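Local coordinates for protein cyclodipeptide synthase, BtCDPS (Bacillus thermoamylovorans, PDB 6ZTU) that probably acts as an aminoacyltransferase of the cyclodipeptide synthase family, joining two aminoacyl groups into a cyclic dipeptide, at residues N70-L75 / K156-E161. Sequence-based numbering, arbitrary orientation.
Sequences NLLEAL and KSLNME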
loop_
_atom_site.group_PDB
_atom_site.type_symbol
_atom_site.label_atom_id
_atom_site.label_comp_id
_atom_site.label_asym_id
_atom_site.label_seq_id
_atom_site.Cartn_x
_atom_site.Cartn_y
_atom_site.Cartn_z
ATOM N N ASN A 70 11.034 -10.318 1.269
ATOM C CA ASN A 70 10.499 -11.321 2.190
ATOM C C ASN A 70 9.352 -12.095 1.573
ATOM O O ASN A 70 9.170 -13.284 1.875
ATOM C CB ASN A 70 10.023 -10.670 3.490
ATOM C CG ASN A 70 11.153 -10.098 4.295
ATOM O OD1 ASN A 70 12.061 -9.477 3.736
ATOM N ND2 ASN A 70 11.122 -10.300 5.611
ATOM N N LEU A 71 8.555 -11.435 0.725
ATOM C CA LEU A 71 7.433 -12.106 0.083
ATOM C C LEU A 71 7.927 -13.221 -0.825
ATOM O O LEU A 71 7.308 -14.286 -0.909
ATOM C CB LEU A 71 6.596 -11.099 -0.711
ATOM C CG LEU A 71 6.025 -9.904 0.063
ATOM C CD1 LEU A 71 5.234 -9.030 -0.883
ATOM C CD2 LEU A 71 5.149 -10.358 1.236
ATOM N N LEU A 72 9.052 -12.995 -1.502
ATOM C CA LEU A 72 9.630 -14.035 -2.347
ATOM C C LEU A 72 10.390 -15.067 -1.517
ATOM O O LEU A 72 10.245 -16.272 -1.745
ATOM C CB LEU A 72 10.534 -13.397 -3.406
ATOM C CG LEU A 72 9.898 -12.343 -4.329
ATOM C CD1 LEU A 72 10.943 -11.716 -5.252
ATOM C CD2 LEU A 72 8.744 -12.913 -5.142
ATOM N N GLU A 73 11.167 -14.619 -0.527
ATOM C CA GLU A 73 11.906 -15.545 0.326
ATOM C C GLU A 73 10.977 -16.526 1.026
ATOM O O GLU A 73 11.355 -17.674 1.288
ATOM C CB GLU A 73 12.725 -14.770 1.354
ATOM C CG GLU A 73 13.848 -13.959 0.734
ATOM C CD GLU A 73 14.599 -13.152 1.749
ATOM O OE1 GLU A 73 14.000 -12.747 2.767
ATOM O OE2 GLU A 73 15.802 -12.920 1.535
ATOM N N ALA A 74 9.758 -16.090 1.353
ATOM C CA ALA A 74 8.816 -16.995 2.001
ATOM C C ALA A 74 8.243 -18.007 1.017
ATOM O O ALA A 74 7.891 -19.122 1.414
ATOM C CB ALA A 74 7.692 -16.197 2.665
ATOM N N LEU A 75 8.129 -17.643 -0.259
ATOM C CA LEU A 75 7.670 -18.562 -1.292
ATOM C C LEU A 75 8.816 -19.340 -1.924
ATOM O O LEU A 75 8.782 -19.624 -3.131
ATOM C CB LEU A 75 6.880 -17.809 -2.367
ATOM C CG LEU A 75 5.579 -17.154 -1.891
ATOM C CD1 LEU A 75 4.944 -16.273 -2.959
ATOM C CD2 LEU A 75 4.599 -18.212 -1.423
ATOM N N LYS A 156 -0.482 -17.841 -6.073
ATOM C CA LYS A 156 -1.230 -17.972 -7.321
ATOM C C LYS A 156 -0.507 -17.268 -8.457
ATOM O O LYS A 156 -0.319 -17.836 -9.540
ATOM C CB LYS A 156 -2.647 -17.405 -7.182
ATOM C CG LYS A 156 -3.669 -18.283 -6.456
ATOM C CD LYS A 156 -4.371 -17.531 -5.327
ATOM C CE LYS A 156 -5.022 -18.480 -4.320
ATOM N NZ LYS A 156 -4.061 -18.973 -3.290
ATOM N N SER A 157 -0.094 -16.022 -8.228
ATOM C CA SER A 157 0.469 -15.206 -9.295
ATOM C C SER A 157 1.750 -15.825 -9.841
ATOM O O SER A 157 1.886 -16.036 -11.051
ATOM C CB SER A 157 0.722 -13.787 -8.784
ATOM O OG SER A 157 1.106 -12.918 -9.838
ATOM N N LEU A 158 2.694 -16.138 -8.958
ATOM C CA LEU A 158 3.928 -16.808 -9.344
ATOM C C LEU A 158 3.719 -18.288 -9.660
ATOM O O LEU A 158 4.704 -19.000 -9.880
ATOM C CB LEU A 158 4.978 -16.654 -8.237
ATOM C CG LEU A 158 5.337 -15.225 -7.807
ATOM C CD1 LEU A 158 6.246 -15.257 -6.591
ATOM C CD2 LEU A 158 5.982 -14.426 -8.937
ATOM N N ASN A 159 2.467 -18.759 -9.666
ATOM C CA ASN A 159 2.120 -20.135 -10.040
ATOM C C ASN A 159 2.726 -21.161 -9.078
ATOM O O ASN A 159 3.410 -22.100 -9.486
ATOM C CB ASN A 159 2.525 -20.421 -11.491
ATOM C CG ASN A 159 1.751 -19.572 -12.490
ATOM O OD1 ASN A 159 0.521 -19.495 -12.427
ATOM N ND2 ASN A 159 2.468 -18.905 -13.391
ATOM N N MET A 160 2.456 -20.979 -7.786
ATOM C CA MET A 160 2.905 -21.872 -6.719
ATOM C C MET A 160 1.736 -22.237 -5.813
ATOM O O MET A 160 1.872 -22.287 -4.588
ATOM C CB MET A 160 4.018 -21.230 -5.887
ATOM C CG MET A 160 5.245 -20.765 -6.662
ATOM S SD MET A 160 6.503 -22.030 -6.953
ATOM C CE MET A 160 6.595 -22.869 -5.379
ATOM N N GLU A 161 0.559 -22.477 -6.400
ATOM C CA GLU A 161 -0.662 -22.657 -5.616
ATOM C C GLU A 161 -0.658 -23.929 -4.778
ATOM O O GLU A 161 -1.565 -24.113 -3.956
ATOM C CB GLU A 161 -1.882 -22.664 -6.541
ATOM C CG GLU A 161 -1.796 -21.672 -7.690
ATOM C CD GLU A 161 -3.153 -21.367 -8.293
ATOM O OE1 GLU A 161 -3.193 -20.749 -9.380
ATOM O OE2 GLU A 161 -4.177 -21.750 -7.682
#
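Leu72 and Leu75, in the last turn of helix 68-74 and just past it, meet Leu158, which lies where helix 137-157 gives way to a Schellman motif, in a protein of the cyclodipeptide synthase family, which belongs to the HUP clan. That motif turns the chain at Asn159, whose positive phi of 64° makes it the C-prime residue; its N bonds Lys156 O at 2.9 Å, and Met160 N reaches back to the carbonyl of the residue just before Lys156. The backbones stay well apart, Leu75 CA and Met160 CA being the nearest pair at 7.9 Å. Between the two segments the contact is made by leucine side chains, without a hydrogen bond. Leu75 and Leu158 each leave the backbone toward the other segment. Leu72, which starts out alongside the interface, has CG anti to its carbonyl carbon (chi1 -57°), and its side chain crosses that of Leu158 at about a right angle, with CD2 making the touch. Leu75 meets Leu158 at a slant. The packing extends beyond the pair of segments: Leu72 also rests on Ala82 and Lys85 of helix 79-103, while Leu75 touches Met169 of helix 167-191 and Arg154 of helix 137-157. Leu158 spends a single methyl on both partners, its CD1 lying 3.7 Å from Leu72 CD2 and 4.0 Å from Leu75 CD1.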